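Local structure of beta-galactosidase (Bacteroides thetaiotaomicron, 5MUJ) at residues Y45-L49 with I322-D328; D215-G219 with Y307-N311. The protein probably acts as an arabinofuranosidase, a glycoside hydrolase that helps gut bacteria degrade the plant pectin rhamnogalacturonan II. All coordinates share one frame. Residue numbers count along the deposited sequence, not the author numbering.

Contact 1 of 2, residues Y45-L49 with I322-D328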
# COMPACT_ATOMS: atom_id res chain seq x y z
N TYR A 45 -19.08 7.72 -2.48
CA TYR A 45 -19.20 9.14 -2.01
C TYR A 45 -17.80 9.66 -1.61
O TYR A 45 -17.19 9.20 -0.62
CB TYR A 45 -20.23 9.31 -0.84
CG TYR A 45 -21.58 8.85 -1.30
CD1 TYR A 45 -22.32 9.60 -2.23
CD2 TYR A 45 -22.04 7.62 -0.98
CE1 TYR A 45 -23.53 9.14 -2.74
CE2 TYR A 45 -23.24 7.13 -1.49
CZ TYR A 45 -23.99 7.90 -2.36
OH TYR A 45 -25.18 7.42 -2.88
N LYS A 46 -17.28 10.61 -2.37
CA LYS A 46 -15.90 11.10 -2.13
C LYS A 46 -15.90 12.22 -1.10
O LYS A 46 -16.42 13.31 -1.34
CB LYS A 46 -15.26 11.56 -3.43
CG LYS A 46 -15.02 10.35 -4.34
CD LYS A 46 -14.16 10.64 -5.55
CE LYS A 46 -13.88 9.35 -6.28
NZ LYS A 46 -13.12 9.73 -7.51
N TYR A 47 -15.30 11.94 0.04
CA TYR A 47 -15.24 12.92 1.15
C TYR A 47 -14.28 14.03 0.77
O TYR A 47 -14.57 15.21 0.90
CB TYR A 47 -14.79 12.26 2.41
CG TYR A 47 -14.60 13.21 3.55
CD1 TYR A 47 -15.68 13.62 4.33
CD2 TYR A 47 -13.33 13.66 3.90
CE1 TYR A 47 -15.50 14.49 5.38
CE2 TYR A 47 -13.14 14.54 4.96
CZ TYR A 47 -14.24 14.94 5.70
OH TYR A 47 -14.10 15.82 6.76
N GLY A 48 -13.10 13.61 0.29
CA GLY A 48 -12.08 14.49 -0.23
C GLY A 48 -10.78 14.19 0.48
O GLY A 48 -10.61 13.10 1.05
N LEU A 49 -9.88 15.16 0.48
CA LEU A 49 -8.53 14.91 0.98
C LEU A 49 -8.52 14.71 2.49
O LEU A 49 -9.30 15.36 3.24
CB LEU A 49 -7.58 16.02 0.55
CG LEU A 49 -7.37 16.12 -0.96
CD1 LEU A 49 -6.92 17.50 -1.41
CD2 LEU A 49 -6.38 15.06 -1.46
N ILE A 322 -12.13 5.54 -9.11
CA ILE A 322 -11.62 6.03 -10.38
C ILE A 322 -11.48 7.53 -10.34
O ILE A 322 -12.18 8.20 -9.54
CB ILE A 322 -12.52 5.61 -11.58
CG1 ILE A 322 -13.86 6.37 -11.63
CG2 ILE A 322 -12.75 4.10 -11.58
CD1 ILE A 322 -14.70 6.04 -12.86
N PRO A 323 -10.65 8.13 -11.23
CA PRO A 323 -10.60 9.59 -11.38
C PRO A 323 -11.97 10.16 -11.73
O PRO A 323 -12.62 9.66 -12.65
CB PRO A 323 -9.63 9.80 -12.55
CG PRO A 323 -8.71 8.63 -12.45
CD PRO A 323 -9.58 7.48 -12.00
N SER A 324 -12.40 11.17 -10.98
CA SER A 324 -13.72 11.77 -11.21
C SER A 324 -13.88 13.20 -10.68
O SER A 324 -14.81 13.88 -11.05
CB SER A 324 -14.79 10.84 -10.64
OG SER A 324 -14.99 11.13 -9.25
N LYS A 325 -12.94 13.66 -9.83
CA LYS A 325 -12.96 14.99 -9.24
C LYS A 325 -11.70 15.74 -9.64
O LYS A 325 -10.72 15.13 -10.05
CB LYS A 325 -12.98 14.87 -7.72
CG LYS A 325 -14.26 14.24 -7.20
CD LYS A 325 -14.61 14.63 -5.78
CE LYS A 325 -14.63 16.13 -5.58
NZ LYS A 325 -15.35 16.84 -6.68
N ASN A 326 -11.72 17.05 -9.45
CA ASN A 326 -10.54 17.89 -9.64
C ASN A 326 -9.27 17.26 -9.04
O ASN A 326 -8.26 17.04 -9.73
CB ASN A 326 -10.79 19.27 -8.98
CG ASN A 326 -10.91 19.20 -7.44
OD1 ASN A 326 -11.72 18.44 -6.87
ND2 ASN A 326 -10.07 19.99 -6.75
N TYR A 327 -9.38 16.89 -7.76
CA TYR A 327 -8.23 16.60 -6.97
C TYR A 327 -7.67 15.19 -7.32
O TYR A 327 -6.53 14.89 -6.97
CB TYR A 327 -8.56 16.79 -5.47
CG TYR A 327 -9.48 15.77 -4.85
CD1 TYR A 327 -9.04 14.46 -4.68
CD2 TYR A 327 -10.81 16.06 -4.47
CE1 TYR A 327 -9.81 13.48 -4.11
CE2 TYR A 327 -11.60 15.05 -3.90
CZ TYR A 327 -11.09 13.75 -3.75
OH TYR A 327 -11.76 12.65 -3.19
N ASP A 328 -8.47 14.32 -7.96
CA ASP A 328 -7.95 12.96 -8.39
C ASP A 328 -8.05 12.66 -9.88
O ASP A 328 -8.04 11.47 -10.31
CB ASP A 328 -8.60 11.83 -7.56
CG ASP A 328 -10.11 11.66 -7.80
OD1 ASP A 328 -10.64 12.18 -8.80
OD2 ASP A 328 -10.79 11.00 -6.96
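Five four-stranded antiparallel sheets in succession fit a five-bladed beta-propeller, and strand 45-51, supplied by the N-terminal region, completes the last sheet as an edge strand beside 357-363. This contact ties that strand to the loop 322-328, which leads into the opposite edge strand of the blade, 331-340. Y45 continues the strand through backbone hydrogen bonds to T363. K46 makes the main polar link: its CB points toward the loop, and with chi2 to chi4 all t the extended side chain carries NZ to three oxygens. K46 NZ donates to I322 O and D328 OD2, both at 2.7 Å, the latter a salt bridge, and to S324 OG at 2.9 Å. D328 also organises the loop, since its OD1 accepts from S324 N (3.0 Å) and K325 N (2.9 Å). The aliphatic part of K46 packs too, with CB 3.9 Å from K325 CD. The CA-to-CB bond of Y47 points away from the loop, and Y47 and G48 both face I361 in a classic beta bulge. At phi/psi 127/-157 a CB on G48 would press on Y47 O; its bare CA lies 3.5 Å from Y327 OH, a hydroxyl that is hydrogen-bonded to Y348 OH, as is D328 OD2. L49 completes the apolar side, its CD2 reaching 4.2 Å from Y327 CD1.

Contact 2 of 2, residues D215-G219 with Y307-N311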
# COMPACT_ATOMS: atom_id res chain seq x y z
N ASP A 215 -3.53 -19.85 10.55
CA ASP A 215 -3.79 -21.15 9.95
C ASP A 215 -2.62 -21.75 9.15
O ASP A 215 -2.71 -22.90 8.73
CB ASP A 215 -5.08 -21.07 9.12
CG ASP A 215 -6.30 -20.78 10.00
OD1 ASP A 215 -6.46 -21.45 11.03
OD2 ASP A 215 -7.07 -19.85 9.68
N LYS A 216 -1.52 -21.02 8.96
CA LYS A 216 -0.35 -21.50 8.19
C LYS A 216 -0.76 -22.13 6.85
O LYS A 216 -0.28 -23.22 6.45
CB LYS A 216 0.50 -22.44 9.05
CG LYS A 216 1.03 -21.76 10.31
CD LYS A 216 2.08 -22.58 11.03
CE LYS A 216 2.60 -21.85 12.26
NZ LYS A 216 3.66 -22.61 12.97
N THR A 217 -1.64 -21.41 6.17
CA THR A 217 -2.23 -21.78 4.88
C THR A 217 -1.20 -22.14 3.82
O THR A 217 -1.52 -22.95 2.94
CB THR A 217 -3.08 -20.61 4.30
OG1 THR A 217 -4.04 -20.17 5.28
CG2 THR A 217 -3.80 -21.00 3.02
N LEU A 218 -0.02 -21.49 3.87
CA LEU A 218 1.10 -21.70 2.94
C LEU A 218 2.38 -22.25 3.63
O LEU A 218 3.49 -22.17 3.08
CB LEU A 218 1.41 -20.39 2.22
CG LEU A 218 0.21 -19.79 1.48
CD1 LEU A 218 0.52 -18.42 0.90
CD2 LEU A 218 -0.25 -20.73 0.39
N GLY A 219 2.19 -22.84 4.81
CA GLY A 219 3.24 -23.51 5.56
C GLY A 219 4.11 -22.61 6.41
O GLY A 219 5.16 -23.03 6.88
N TYR A 307 -9.93 -18.08 -1.98
CA TYR A 307 -10.11 -18.93 -0.78
C TYR A 307 -8.78 -19.44 -0.23
O TYR A 307 -8.70 -19.82 0.96
CB TYR A 307 -11.03 -20.12 -1.07
CG TYR A 307 -12.44 -19.72 -1.36
CD1 TYR A 307 -13.28 -19.31 -0.32
CD2 TYR A 307 -12.95 -19.75 -2.66
CE1 TYR A 307 -14.59 -18.92 -0.57
CE2 TYR A 307 -14.26 -19.36 -2.92
CZ TYR A 307 -15.08 -18.95 -1.87
OH TYR A 307 -16.39 -18.56 -2.09
N ASP A 308 -7.74 -19.40 -1.07
CA ASP A 308 -6.45 -20.06 -0.79
C ASP A 308 -5.18 -19.18 -0.84
O ASP A 308 -4.06 -19.71 -0.78
CB ASP A 308 -6.29 -21.26 -1.74
CG ASP A 308 -6.12 -20.87 -3.20
OD1 ASP A 308 -5.76 -19.71 -3.50
OD2 ASP A 308 -6.33 -21.74 -4.06
N LEU A 309 -5.35 -17.87 -0.97
CA LEU A 309 -4.28 -16.87 -1.06
C LEU A 309 -3.45 -16.88 -2.34
O LEU A 309 -2.68 -15.95 -2.53
CB LEU A 309 -3.36 -16.89 0.17
CG LEU A 309 -4.02 -16.52 1.49
CD1 LEU A 309 -3.06 -16.80 2.65
CD2 LEU A 309 -4.41 -15.06 1.51
N VAL A 310 -3.65 -17.86 -3.23
CA VAL A 310 -2.81 -18.03 -4.41
C VAL A 310 -3.55 -17.81 -5.74
O VAL A 310 -3.02 -17.20 -6.65
CB VAL A 310 -2.15 -19.42 -4.38
CG1 VAL A 310 -1.52 -19.74 -5.72
CG2 VAL A 310 -1.12 -19.46 -3.24
N ASN A 311 -4.76 -18.35 -5.84
CA ASN A 311 -5.58 -18.22 -7.04
C ASN A 311 -6.62 -17.14 -6.81
O ASN A 311 -7.47 -17.29 -5.95
CB ASN A 311 -6.26 -19.54 -7.33
CG ASN A 311 -5.27 -20.65 -7.56
OD1 ASN A 311 -5.17 -21.56 -6.76
ND2 ASN A 311 -4.51 -20.54 -8.62
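A small apolar surface contact joins two turns of neighbouring propeller blades, with 177 Å² buried in total and no hydrogen bond across it. Loop 215-219 links strands 204-212 and 222-231 of one blade; loop 307-311 links 299-306 to the short outer strand 313-314 of the next. Both turns are internally braced. K216 to G219 form a type I beta turn, closed by G219 N to K216 O at 3.0 Å, and the positive phi of G219 (83°) favours glycine. Opposite, D308 makes an Asx turn and a wider Asx motif: its OD1 accepts from V310 N at 2.8 Å and from N311 N at 2.9 Å. L309, within that turn, has a positive phi of 69°, and its CB points toward the facing loop. T217 and L218 likewise direct their CB atoms across. T217 CB lies 4.2 Å from L309 CD1, and both residues also touch Y283 on strand 282-290. L218, which rests on I244 and L246 of its own blade, buries the most area here: CD1 packs 4.2 Å from L309 CB, while CD2 approaches V310 CG2 at 3.9 Å.

How the contacts relate
From the N terminus, the chain passes helix 31-41 and at once enters contact 1 with strand 45-51. It then builds two blades and, between the first two strands of the third, passes 215-219, the first half of contact 2. After 87 intervening residues, 307-311 in the fourth blade closes that shorter loop. The longer loop, with 272 residues between its ends, closes at 322-328, so contact 2 falls wholly within the span of contact 1. Contact 2 bridges adjacent blades, whereas contact 1 joins the chain's beginning to its last blade, consistent with ring closure of a propeller. Their centres lie 35 Å apart on opposite sides of the chain's centre, and their nearest atoms about 23 Å apart.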